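Local structure of pyruvate kinase (Pyrobaculum aerophilum, 3QTG) at residues A63-S66 with Y67-A70; R271-V274 with H275-K279; V335-L338 with S339-L342; V29-P32 with D33-I36; F362-G365 with L366-A370. The protein catalyses the last step of glycolysis, transferring the phosphoryl group of phosphoenolpyruvate to ADP to give pyruvate and ATP, with the help of a divalent metal cation. All coordinates share one frame; numbering follows the deposited sequence. Where two conformers were deposited one is given.

Interaction 1: residues A63-S66 with Y67-A70; sequences AVRS and YEKA
Arg65 and Glu68, one turn apart on helix 54-71, run side by side in the same direction and meet in a salt bridge. Arg65 NH1 gives its hydrogen to Glu68 OE1 at 2.7 Å, with an N-H...O angle of 142°. The bond takes OE1 on its syn side and approaches the guanidinium edge a little tilted from its plane, yet the two flat groups stand almost perpendicular, 87° apart, so that a single nitrogen meets a single oxygen instead of a two-pronged pair forming. A bend at chi2 (-52°) turns the arginine chain along the helix toward the glutamate, and its CD rests 3.6 Å from the same OE1. Along the backbone the ladder is regular, with Glu68 N bonded to Val64 O at 2.9 Å and Lys69 N to Arg65 O at 3.1 Å. Tyr67 leaves the helix on another side, where its CB packs 3.4 Å from Val64 O and its hydroxyl is hydrogen-bonded to Asp40 and Arg73. This helix is the crossover of the beta-alpha-beta unit between barrel strands 44-48 and 76-80, and Val64 and Arg65 pack on Val77 of the latter strand. Farther out, Arg65 NH2 forms a salt bridge with Asp198, and Glu68 OE2 forms one with Arg410 NE. Glu68 therefore lies between two arginines, each held through a different carboxylate oxygen. Such a setting would be expected to favour the ionised carboxylate and to offset the closeness of the two positive groups at the buried glutamate.

Interaction 2: residues R271-V274 with H275-K279; sequences RRIV and HTSLK
One face of the His275 imidazole carries the aliphatic part of Arg271: CG sits 3.8 Å from the ring centroid, 19° off the normal, in a CH-pi contact displaced toward the NE2 rim. The carbonyl carbon of Val274 lies at the ring edge, near its plane. Arg271 and His275 point the same way, but the arginine bends at chi3 (-78°) and its guanidinium passes on to Ser313 and Glu346 of the second subunit. Replacing His275 by an alanine would probably leave the Arg271 methylenes without their flat support and the arginine chain freer to turn. Helix 266-279, to which both belong, is one of the outer helices of the TIM barrel, and Ile273 and Ser277 face strands 249-253 and 284-287. Two hydroxyls on this helix fold back onto its own carbonyls. Thr276 OG1 donates to Arg272 O at 2.8 Å and Ser277 OG to Ile273 O at 3.0 Å; each lies beside the backbone N in its first torsion (both chi1 -57°), which directs it to the preceding turn. Arg272 O also accepts Thr276 N-H and Ile273 O accepts Ser277 N-H, hydroxyl and amide arriving from opposite faces of the carbonyl plane. Val274 CG1 touches Leu278 CD1 at 3.8 Å.

Interaction 3: residues V335-L338 with S339-L342; sequences VSWL and SRIL
The guanidinium of Arg340 lies flat on the indole of Trp337, the planes only 6° from parallel and the centres 4.1 Å apart. CZ is centred over the bicyclic ring, and its distance to the centroid of the six-membered ring, 18° off the normal, makes this a cation-pi contact. Arg340 NH1 lies above Trp337 CZ2 at 3.8 Å, while Arg340 NH2 is over the pyrrole side, 3.9 Å from Trp337 NE1. CD adds a CH-pi contact over the benzene ring. Although the planes match, the side chains cross at a slant: Arg340 starts with CG anti to the backbone N (chi1 -171°), runs out extended and then bends at chi3, which brings its flat end over the indole. Ser336 OG is at the guanidinium edge, 3.5 Å from Arg340 NH2. Ile341 approaches the indole with its CG1 near the ring plane, 4.2 Å from Trp337 CE3. Both members of the stack also pack against the second subunit, Trp337 on its Leu263 and Arg340 on its Asp264. Leu338 CG meets Leu342 CD1 at 4.3 Å, and both leucines rest on Leu319 and Arg19. Helix 331-343 thus has an apolar side laid on strands 318-321 and 18-22, where the TIM barrel closes, and against helix 302-313, and an aromatic-arginine stack of i to i+3 spacing at the subunit interface.

Interaction 4: residues V29-P32 with D33-I36; sequences VLRP and DELI
Leu30 leads into helix 32-39 with its side chain crossing that of Glu34 at about a right angle, CG lying 3.7 Å from Glu34 CB. Its CB also comes up to Leu35 CB at 4.2 Å, giving the turn a small apolar contact. Arg31 carries most of the polar contact. Glu34 was modelled in two positions, and its contacts here belong to one of them. In it, Arg31 N donates to Glu34 OE1 at 2.8 Å, with an N-H...O angle of 157°, reaching the anti side of the carboxylate. The glutamate can turn back this way because its side chain leaves on the side of its own amide (chi1 -72°) and then extends. The guanidinium of Arg31 is stacked on the same carboxylate, the planes 9° apart and Glu34 CD offset toward the rim of its face. The charged pair, Arg31 NH2 and Glu34 OE1, is long at 3.6 Å, and the oxygen lies well out of the guanidinium plane; the attraction is one of charge alone. Arg31 O accepts the N-H of Leu35 at 2.9 Å and, weakly, that of Glu34. Pro32 follows, its carbonyl oxygen 3.4 Å from Ile36 CG1. Together these contacts make a helix start on the barrel domain surface: a proline at the junction of loop and helix, a carbonyl just before it taking up an i to i+4 bond, and, in this conformer, Glu34 folded back onto the backbone N-H of the incoming loop.

Interaction 5: residues F362-G365 with L366-A370; sequences FAKG and LVELA
Lys364 sets off with CG anti to its own amide nitrogen (chi1 -176°), stays extended through chi3 and then turns at chi4 (-79°), which swings NZ toward Glu368 one turn on. The glutamate begins the other way, CG opposite its carbonyl carbon (chi1 -64°), and its chain leans back to meet the lysine obliquely. Lys364 NZ and Glu368 OE2 are 3.3 Å apart, a salt bridge whose hydrogen bond is weak; OE1 is a little farther from NZ, and Lys364 CE lies 3.5 Å from Glu368 OE2. A methionine in place of Lys364 would probably leave the Glu368 carboxylate without this positive partner and freer to swing. On another side of the helix the Phe362 ring packs against Leu366, whose CD2 reaches Phe362 CE2 at 3.8 Å while CD1 lies over one ring face. Both side chains rest on Thr447 of strand 444-448, and Phe362 also meets His455 edge-to-face and packs on Val459 of the third subunit. Val367 packs on Ile377 of strand 376-380 and on Ile390 of helix 385-391, so helix 358-373 is laid on the sheet of the alpha/beta domain beside that helix. Backbone bonds such as Glu368 N to Lys364 O at 3.0 Å keep these i to i+4 pairs in step. The chemistry therefore divides by side: dispersion where the helix meets sheet and neighbouring subunit, and on the exposed Glu368 a loose ion pair, likely to contribute mainly through charge.

How the interactions relate
From the N terminus the contacts come in the order 4, 1, 2, 3, 5; each is a local turn that closes no large loop, and none nests in or crosses another. Interaction 4 begins helix 32-39 and touches interaction 1 on helix 54-71, where Tyr67 CE1 packs 3.9 Å from Ile36 O. Interaction 2, on helix 266-279, lies across the chain's centre from both, its centre 34 Å from that of interaction 1. Interaction 3 follows on helix 331-343 at the closure of the barrel; interactions 2 and 3 both touch the second subunit. Interaction 5, on the next helix, 358-373, belongs to the alpha/beta domain and meets the third subunit.

Interaction 1: residues A63-S66 with Y67-A70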
loop_
_atom_site.group_PDB
_atom_site.type_symbol
_atom_site.label_atom_id
_atom_site.label_comp_id
_atom_site.label_asym_id
_atom_site.label_seq_id
_atom_site.Cartn_x
_atom_site.Cartn_y
_atom_site.Cartn_z
ATOM N N ALA A 63 -44.693 -10.953 25.258
ATOM C CA ALA A 63 -45.183 -10.187 24.111
ATOM C C ALA A 63 -44.160 -10.165 22.955
ATOM O O ALA A 63 -44.525 -10.196 21.768
ATOM C CB ALA A 63 -45.527 -8.766 24.542
ATOM N N VAL A 64 -42.880 -10.119 23.318
ATOM C CA VAL A 64 -41.793 -10.150 22.336
ATOM C C VAL A 64 -41.765 -11.502 21.610
ATOM O O VAL A 64 -41.733 -11.547 20.377
ATOM C CB VAL A 64 -40.428 -9.828 23.020
ATOM C CG1 VAL A 64 -39.219 -10.287 22.165
ATOM C CG2 VAL A 64 -40.366 -8.338 23.368
ATOM N N ARG A 65 -41.811 -12.588 22.387
ATOM C CA ARG A 65 -41.716 -13.959 21.848
ATOM C C ARG A 65 -42.959 -14.348 21.063
ATOM O O ARG A 65 -42.888 -15.142 20.115
ATOM C CB ARG A 65 -41.465 -14.975 22.965
ATOM C CG ARG A 65 -40.096 -14.839 23.626
ATOM C CD ARG A 65 -38.944 -14.825 22.590
ATOM N NE ARG A 65 -37.665 -14.685 23.280
ATOM C CZ ARG A 65 -36.556 -14.157 22.768
ATOM N NH1 ARG A 65 -36.523 -13.679 21.523
ATOM N NH2 ARG A 65 -35.471 -14.103 23.523
ATOM N N SER A 66 -44.084 -13.762 21.457
ATOM C CA SER A 66 -45.354 -13.951 20.768
ATOM C C SER A 66 -45.287 -13.311 19.373
ATOM O O SER A 66 -45.693 -13.908 18.381
ATOM C CB SER A 66 -46.491 -13.362 21.616
ATOM O OG SER A 66 -47.711 -13.364 20.902
ATOM N N TYR A 67 -44.745 -12.100 19.315
ATOM C CA TYR A 67 -44.549 -11.379 18.055
ATOM C C TYR A 67 -43.578 -12.134 17.153
ATOM O O TYR A 67 -43.821 -12.293 15.954
ATOM C CB TYR A 67 -44.015 -9.968 18.331
ATOM C CG TYR A 67 -43.415 -9.335 17.091
ATOM C CD1 TYR A 67 -44.213 -8.610 16.206
ATOM C CD2 TYR A 67 -42.057 -9.490 16.790
ATOM C CE1 TYR A 67 -43.672 -8.046 15.069
ATOM C CE2 TYR A 67 -41.508 -8.939 15.648
ATOM C CZ TYR A 67 -42.316 -8.220 14.796
ATOM O OH TYR A 67 -41.801 -7.686 13.658
ATOM N N GLU A 68 -42.471 -12.576 17.752
ATOM C CA GLU A 68 -41.438 -13.334 17.066
ATOM C C GLU A 68 -42.006 -14.575 16.370
ATOM O O GLU A 68 -41.646 -14.862 15.227
ATOM C CB GLU A 68 -40.334 -13.712 18.056
ATOM C CG GLU A 68 -39.564 -14.990 17.717
ATOM C CD GLU A 68 -38.277 -15.113 18.514
ATOM O OE1 GLU A 68 -37.919 -14.136 19.231
ATOM O OE2 GLU A 68 -37.626 -16.180 18.425
ATOM N N LYS A 69 -42.901 -15.284 17.067
ATOM C CA LYS A 69 -43.564 -16.480 16.533
ATOM C C LYS A 69 -44.476 -16.126 15.358
ATOM O O LYS A 69 -44.374 -16.722 14.286
ATOM C CB LYS A 69 -44.360 -17.195 17.634
ATOM C CG LYS A 69 -44.700 -18.659 17.330
ATOM C CD LYS A 69 -45.501 -19.286 18.480
ATOM C CE LYS A 69 -45.877 -20.752 18.185
ATOM N NZ LYS A 69 -46.724 -21.354 19.281
ATOM N N ALA A 70 -45.360 -15.155 15.569
ATOM C CA ALA A 70 -46.284 -14.688 14.535
ATOM C C ALA A 70 -45.579 -14.213 13.258
ATOM O O ALA A 70 -45.987 -14.578 12.149
ATOM C CB ALA A 70 -47.179 -13.583 15.088
#

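Interaction 2: residues R271-V274 with H275-K279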
loop_
_atom_site.group_PDB
_atom_site.type_symbol
_atom_site.label_atom_id
_atom_site.label_comp_id
_atom_site.label_asym_id
_atom_site.label_seq_id
_atom_site.Cartn_x
_atom_site.Cartn_y
_atom_site.Cartn_z
ATOM N N ARG A 271 -15.343 7.530 20.193
ATOM C CA ARG A 271 -14.535 7.047 19.082
ATOM C C ARG A 271 -13.521 6.014 19.562
ATOM O O ARG A 271 -13.375 4.967 18.947
ATOM C CB ARG A 271 -13.849 8.223 18.375
ATOM C CG ARG A 271 -13.147 7.856 17.123
ATOM C CD ARG A 271 -12.298 9.024 16.620
ATOM N NE ARG A 271 -13.098 10.038 15.949
ATOM C CZ ARG A 271 -12.582 11.062 15.274
ATOM N NH1 ARG A 271 -11.265 11.209 15.189
ATOM N NH2 ARG A 271 -13.381 11.937 14.677
ATOM N N ARG A 272 -12.841 6.293 20.672
ATOM C CA ARG A 272 -11.849 5.356 21.193
ATOM C C ARG A 272 -12.454 3.999 21.631
ATOM O O ARG A 272 -11.855 2.948 21.384
ATOM C CB ARG A 272 -10.979 5.996 22.296
ATOM C CG ARG A 272 -10.180 4.978 23.139
ATOM C CD ARG A 272 -8.908 5.586 23.822
ATOM N NE ARG A 272 -9.216 6.317 25.062
ATOM C CZ ARG A 272 -9.422 7.638 25.146
ATOM N NH1 ARG A 272 -9.364 8.407 24.057
ATOM N NH2 ARG A 272 -9.695 8.192 26.325
ATOM N N ILE A 273 -13.632 4.015 22.253
ATOM C CA ILE A 273 -14.308 2.756 22.602
ATOM C C ILE A 273 -14.667 1.927 21.360
ATOM O O ILE A 273 -14.467 0.698 21.329
ATOM C CB ILE A 273 -15.579 2.956 23.480
ATOM C CG1 ILE A 273 -15.230 3.606 24.840
ATOM C CG2 ILE A 273 -16.257 1.598 23.690
ATOM C CD1 ILE A 273 -16.365 4.401 25.506
ATOM N N VAL A 274 -15.221 2.614 20.354
ATOM C CA VAL A 274 -15.637 1.994 19.087
ATOM C C VAL A 274 -14.430 1.440 18.300
ATOM O O VAL A 274 -14.443 0.280 17.910
ATOM C CB VAL A 274 -16.468 2.958 18.205
ATOM C CG1 VAL A 274 -16.791 2.312 16.836
ATOM C CG2 VAL A 274 -17.771 3.358 18.917
ATOM N N HIS A 275 -13.392 2.249 18.119
ATOM C CA HIS A 275 -12.140 1.792 17.498
ATOM C C HIS A 275 -11.542 0.553 18.206
ATOM O O HIS A 275 -11.187 -0.427 17.574
ATOM C CB HIS A 275 -11.143 2.954 17.429
ATOM C CG HIS A 275 -11.463 3.952 16.348
ATOM N ND1 HIS A 275 -12.690 3.994 15.706
ATOM C CD2 HIS A 275 -10.719 4.949 15.802
ATOM C CE1 HIS A 275 -12.681 4.970 14.814
ATOM N NE2 HIS A 275 -11.499 5.567 14.852
ATOM N N THR A 276 -11.489 0.581 19.529
ATOM C CA THR A 276 -10.970 -0.542 20.288
ATOM C C THR A 276 -11.784 -1.828 20.143
ATOM O O THR A 276 -11.203 -2.918 19.979
ATOM C CB THR A 276 -10.764 -0.134 21.751
ATOM O OG1 THR A 276 -9.894 0.999 21.765
ATOM C CG2 THR A 276 -10.148 -1.255 22.572
ATOM N N SER A 277 -13.107 -1.708 20.159
ATOM C CA SER A 277 -13.978 -2.875 20.009
ATOM C C SER A 277 -13.861 -3.510 18.630
ATOM O O SER A 277 -13.809 -4.722 18.540
ATOM C CB SER A 277 -15.459 -2.552 20.300
ATOM O OG SER A 277 -15.620 -2.008 21.593
ATOM N N LEU A 278 -13.840 -2.680 17.581
ATOM C CA LEU A 278 -13.656 -3.132 16.205
ATOM C C LEU A 278 -12.313 -3.824 16.018
ATOM O O LEU A 278 -12.278 -4.904 15.446
ATOM C CB LEU A 278 -13.849 -1.986 15.189
ATOM C CG LEU A 278 -15.270 -1.414 15.027
ATOM C CD1 LEU A 278 -15.270 -0.092 14.291
ATOM C CD2 LEU A 278 -16.125 -2.398 14.270
ATOM N N LYS A 279 -11.236 -3.213 16.523
ATOM C CA LYS A 279 -9.891 -3.813 16.527
ATOM C C LYS A 279 -9.861 -5.241 17.095
ATOM O O LYS A 279 -9.193 -6.113 16.542
ATOM C CB LYS A 279 -8.900 -2.926 17.311
ATOM C CG LYS A 279 -7.447 -3.481 17.439
ATOM C CD LYS A 279 -6.447 -2.422 17.992
ATOM C CE LYS A 279 -6.552 -2.286 19.518
ATOM N NZ LYS A 279 -5.996 -1.020 20.185
#

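Interaction 3: residues V335-L338 with S339-L342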
loop_
_atom_site.group_PDB
_atom_site.type_symbol
_atom_site.label_atom_id
_atom_site.label_comp_id
_atom_site.label_asym_id
_atom_site.label_seq_id
_atom_site.Cartn_x
_atom_site.Cartn_y
_atom_site.Cartn_z
ATOM N N VAL A 335 -38.581 4.852 17.026
ATOM C CA VAL A 335 -38.019 3.715 16.276
ATOM C C VAL A 335 -38.148 3.869 14.765
ATOM O O VAL A 335 -37.310 3.364 13.995
ATOM C CB VAL A 335 -38.563 2.329 16.734
ATOM C CG1 VAL A 335 -38.198 2.062 18.197
ATOM C CG2 VAL A 335 -40.068 2.181 16.490
ATOM N N SER A 336 -39.195 4.576 14.346
ATOM C CA SER A 336 -39.443 4.815 12.938
ATOM C C SER A 336 -38.370 5.749 12.382
ATOM O O SER A 336 -37.785 5.460 11.347
ATOM C CB SER A 336 -40.852 5.376 12.740
ATOM O OG SER A 336 -41.137 5.559 11.366
ATOM N N TRP A 337 -38.082 6.836 13.095
ATOM C CA TRP A 337 -37.000 7.753 12.721
ATOM C C TRP A 337 -35.592 7.145 12.800
ATOM O O TRP A 337 -34.754 7.429 11.944
ATOM C CB TRP A 337 -37.076 9.038 13.532
ATOM C CG TRP A 337 -37.902 10.069 12.854
ATOM C CD1 TRP A 337 -39.203 10.406 13.133
ATOM C CD2 TRP A 337 -37.502 10.895 11.758
ATOM N NE1 TRP A 337 -39.624 11.392 12.288
ATOM C CE2 TRP A 337 -38.607 11.714 11.430
ATOM C CE3 TRP A 337 -36.312 11.032 11.027
ATOM C CZ2 TRP A 337 -38.561 12.663 10.398
ATOM C CZ3 TRP A 337 -36.268 11.971 9.992
ATOM C CH2 TRP A 337 -37.388 12.774 9.690
ATOM N N LEU A 338 -35.344 6.304 13.810
ATOM C CA LEU A 338 -34.084 5.544 13.892
ATOM C C LEU A 338 -33.796 4.741 12.609
ATOM O O LEU A 338 -32.728 4.867 11.992
ATOM C CB LEU A 338 -34.084 4.601 15.100
ATOM C CG LEU A 338 -32.738 3.892 15.286
ATOM C CD1 LEU A 338 -31.550 4.908 15.337
ATOM C CD2 LEU A 338 -32.741 2.982 16.517
ATOM N N SER A 339 -34.778 3.936 12.223
ATOM C CA SER A 339 -34.698 3.030 11.084
ATOM C C SER A 339 -34.573 3.775 9.756
ATOM O O SER A 339 -33.808 3.371 8.872
ATOM C CB SER A 339 -35.949 2.143 11.085
ATOM O OG SER A 339 -35.775 1.018 10.270
ATOM N N ARG A 340 -35.333 4.859 9.631
ATOM C CA ARG A 340 -35.301 5.731 8.465
ATOM C C ARG A 340 -33.910 6.366 8.267
ATOM O O ARG A 340 -33.374 6.336 7.164
ATOM C CB ARG A 340 -36.363 6.816 8.630
ATOM C CG ARG A 340 -36.601 7.668 7.406
ATOM C CD ARG A 340 -37.565 8.816 7.732
ATOM N NE ARG A 340 -38.612 8.429 8.691
ATOM C CZ ARG A 340 -39.787 9.048 8.813
ATOM N NH1 ARG A 340 -40.072 10.087 8.027
ATOM N NH2 ARG A 340 -40.682 8.626 9.713
ATOM N N ILE A 341 -33.338 6.932 9.332
ATOM C CA ILE A 341 -31.975 7.513 9.282
ATOM C C ILE A 341 -30.933 6.489 8.853
ATOM O O ILE A 341 -30.042 6.802 8.071
ATOM C CB ILE A 341 -31.532 8.143 10.636
ATOM C CG1 ILE A 341 -32.418 9.351 10.991
ATOM C CG2 ILE A 341 -30.010 8.545 10.589
ATOM C CD1 ILE A 341 -32.390 9.757 12.465
ATOM N N LEU A 342 -31.052 5.272 9.376
ATOM C CA LEU A 342 -30.100 4.201 9.090
ATOM C C LEU A 342 -30.108 3.799 7.616
ATOM O O LEU A 342 -29.057 3.490 7.034
ATOM C CB LEU A 342 -30.340 2.983 10.003
ATOM C CG LEU A 342 -30.073 3.225 11.498
ATOM C CD1 LEU A 342 -30.293 1.971 12.353
ATOM C CD2 LEU A 342 -28.694 3.799 11.724
#

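Interaction 4: residues V29-P32 with D33-I36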
loop_
_atom_site.group_PDB
_atom_site.type_symbol
_atom_site.label_atom_id
_atom_site.label_comp_id
_atom_site.label_asym_id
_atom_site.label_seq_id
_atom_site.Cartn_x
_atom_site.Cartn_y
_atom_site.Cartn_z
ATOM N N VAL A 29 -48.544 0.180 27.005
ATOM C CA VAL A 29 -49.901 0.651 26.682
ATOM C C VAL A 29 -50.230 0.626 25.186
ATOM O O VAL A 29 -51.342 0.962 24.784
ATOM C CB VAL A 29 -50.181 2.071 27.272
ATOM C CG1 VAL A 29 -50.303 1.998 28.791
ATOM C CG2 VAL A 29 -49.089 3.077 26.865
ATOM N N LEU A 30 -49.265 0.233 24.364
ATOM C CA LEU A 30 -49.482 0.150 22.922
ATOM C C LEU A 30 -50.604 -0.828 22.564
ATOM O O LEU A 30 -50.602 -1.985 23.000
ATOM C CB LEU A 30 -48.184 -0.240 22.196
ATOM C CG LEU A 30 -47.321 0.837 21.528
ATOM C CD1 LEU A 30 -47.471 2.221 22.156
ATOM C CD2 LEU A 30 -45.868 0.392 21.505
ATOM N N ARG A 31 -51.559 -0.335 21.779
ATOM C CA ARG A 31 -52.590 -1.152 21.145
ATOM C C ARG A 31 -51.928 -2.352 20.465
ATOM O O ARG A 31 -50.854 -2.199 19.873
ATOM C CB ARG A 31 -53.312 -0.295 20.102
ATOM C CG ARG A 31 -54.698 -0.767 19.667
ATOM C CD ARG A 31 -55.376 0.253 18.732
ATOM N NE ARG A 31 -55.070 1.639 19.101
ATOM C CZ ARG A 31 -54.338 2.471 18.358
ATOM N NH1 ARG A 31 -53.850 2.064 17.185
ATOM N NH2 ARG A 31 -54.099 3.714 18.779
ATOM N N PRO A 32 -52.559 -3.548 20.530
ATOM C CA PRO A 32 -51.962 -4.745 19.906
ATOM C C PRO A 32 -51.398 -4.484 18.504
ATOM O O PRO A 32 -50.464 -5.180 18.057
ATOM C CB PRO A 32 -53.142 -5.713 19.817
ATOM C CG PRO A 32 -54.021 -5.333 20.975
ATOM C CD PRO A 32 -53.855 -3.851 21.179
ATOM N N ASP A 33 -51.958 -3.477 17.835
ATOM C CA ASP A 33 -51.602 -3.153 16.468
ATOM C C ASP A 33 -50.474 -2.127 16.380
ATOM O O ASP A 33 -49.689 -2.148 15.431
ATOM C CB ASP A 33 -52.826 -2.658 15.707
ATOM C CG ASP A 33 -53.087 -3.470 14.457
ATOM O OD1 ASP A 33 -52.154 -3.631 13.632
ATOM O OD2 ASP A 33 -54.226 -3.964 14.299
ATOM N N GLU A 34 -50.416 -1.223 17.358
ATOM C CA GLU A 34 -49.301 -0.285 17.489
ATOM C C GLU A 34 -48.032 -1.043 17.840
ATOM O O GLU A 34 -46.956 -0.712 17.353
ATOM C CB GLU A 34 -49.571 0.723 18.623
ATOM C CG GLU A 34 -50.641 1.794 18.377
ATOM C CD GLU A 34 -50.842 2.717 19.593
ATOM O OE1 GLU A 34 -51.366 2.251 20.628
ATOM O OE2 GLU A 34 -50.472 3.910 19.514
ATOM N N LEU A 35 -48.184 -2.073 18.676
ATOM C CA LEU A 35 -47.074 -2.913 19.110
ATOM C C LEU A 35 -46.413 -3.631 17.932
ATOM O O LEU A 35 -45.183 -3.669 17.836
ATOM C CB LEU A 35 -47.526 -3.913 20.179
ATOM C CG LEU A 35 -46.428 -4.764 20.835
ATOM C CD1 LEU A 35 -45.424 -3.903 21.603
ATOM C CD2 LEU A 35 -47.042 -5.842 21.733
ATOM N N ILE A 36 -47.229 -4.179 17.033
ATOM C CA ILE A 36 -46.718 -4.850 15.834
ATOM C C ILE A 36 -45.829 -3.906 15.013
ATOM O O ILE A 36 -44.703 -4.259 14.656
ATOM C CB ILE A 36 -47.860 -5.419 14.941
ATOM C CG1 ILE A 36 -48.555 -6.598 15.638
ATOM C CG2 ILE A 36 -47.322 -5.834 13.572
ATOM C CD1 ILE A 36 -49.755 -7.155 14.884
#

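Interaction 5: residues F362-G365 with L366-A370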
loop_
_atom_site.group_PDB
_atom_site.type_symbol
_atom_site.label_atom_id
_atom_site.label_comp_id
_atom_site.label_asym_id
_atom_site.label_seq_id
_atom_site.Cartn_x
_atom_site.Cartn_y
_atom_site.Cartn_z
ATOM N N PHE A 362 -9.275 -16.854 6.929
ATOM C CA PHE A 362 -10.335 -17.428 6.081
ATOM C C PHE A 362 -11.528 -16.473 5.940
ATOM O O PHE A 362 -11.963 -16.174 4.813
ATOM C CB PHE A 362 -10.803 -18.783 6.636
ATOM C CG PHE A 362 -11.979 -19.399 5.893
ATOM C CD1 PHE A 362 -11.785 -20.079 4.700
ATOM C CD2 PHE A 362 -13.265 -19.320 6.412
ATOM C CE1 PHE A 362 -12.849 -20.670 4.032
ATOM C CE2 PHE A 362 -14.339 -19.895 5.765
ATOM C CZ PHE A 362 -14.133 -20.579 4.556
ATOM N N ALA A 363 -12.047 -15.989 7.075
ATOM C CA ALA A 363 -13.257 -15.134 7.075
ATOM C C ALA A 363 -13.031 -13.782 6.375
ATOM O O ALA A 363 -13.839 -13.357 5.556
ATOM C CB ALA A 363 -13.802 -14.948 8.488
ATOM N N LYS A 364 -11.909 -13.141 6.673
ATOM C CA LYS A 364 -11.480 -11.927 5.976
ATOM C C LYS A 364 -11.407 -12.134 4.453
ATOM O O LYS A 364 -11.916 -11.311 3.692
ATOM C CB LYS A 364 -10.110 -11.476 6.494
ATOM C CG LYS A 364 -9.631 -10.177 5.908
ATOM C CD LYS A 364 -8.430 -9.670 6.662
ATOM C CE LYS A 364 -7.875 -8.380 6.059
ATOM N NZ LYS A 364 -7.047 -8.697 4.827
ATOM N N GLY A 365 -10.757 -13.220 4.025
ATOM C CA GLY A 365 -10.617 -13.547 2.600
ATOM C C GLY A 365 -11.961 -13.740 1.925
ATOM O O GLY A 365 -12.174 -13.256 0.827
ATOM N N LEU A 366 -12.878 -14.425 2.605
ATOM C CA LEU A 366 -14.273 -14.537 2.158
ATOM C C LEU A 366 -15.011 -13.211 1.980
ATOM O O LEU A 366 -15.695 -12.996 0.969
ATOM C CB LEU A 366 -15.070 -15.433 3.094
ATOM C CG LEU A 366 -15.568 -16.725 2.465
ATOM C CD1 LEU A 366 -14.425 -17.512 1.761
ATOM C CD2 LEU A 366 -16.226 -17.528 3.544
ATOM N N VAL A 367 -14.874 -12.328 2.961
ATOM C CA VAL A 367 -15.574 -11.042 2.953
ATOM C C VAL A 367 -15.067 -10.171 1.783
ATOM O O VAL A 367 -15.868 -9.587 1.056
ATOM C CB VAL A 367 -15.425 -10.321 4.313
ATOM C CG1 VAL A 367 -15.743 -8.822 4.191
ATOM C CG2 VAL A 367 -16.294 -11.009 5.383
ATOM N N GLU A 368 -13.747 -10.112 1.616
ATOM C CA GLU A 368 -13.119 -9.362 0.531
ATOM C C GLU A 368 -13.458 -9.965 -0.817
ATOM O O GLU A 368 -13.691 -9.239 -1.775
ATOM C CB GLU A 368 -11.601 -9.258 0.742
ATOM C CG GLU A 368 -11.293 -8.453 2.001
ATOM C CD GLU A 368 -9.819 -8.284 2.322
ATOM O OE1 GLU A 368 -8.968 -9.080 1.835
ATOM O OE2 GLU A 368 -9.528 -7.345 3.106
ATOM N N LEU A 369 -13.544 -11.292 -0.877
ATOM C CA LEU A 369 -13.956 -11.942 -2.099
ATOM C C LEU A 369 -15.384 -11.546 -2.441
ATOM O O LEU A 369 -15.637 -11.076 -3.539
ATOM C CB LEU A 369 -13.777 -13.470 -2.027
ATOM C CG LEU A 369 -14.183 -14.288 -3.270
ATOM C CD1 LEU A 369 -13.224 -14.082 -4.472
ATOM C CD2 LEU A 369 -14.289 -15.783 -2.896
ATOM N N ALA A 370 -16.313 -11.700 -1.508
ATOM C CA ALA A 370 -17.698 -11.306 -1.770
ATOM C C ALA A 370 -17.805 -9.842 -2.198
ATOM O O ALA A 370 -18.582 -9.518 -3.077
ATOM C CB ALA A 370 -18.588 -11.583 -0.578
#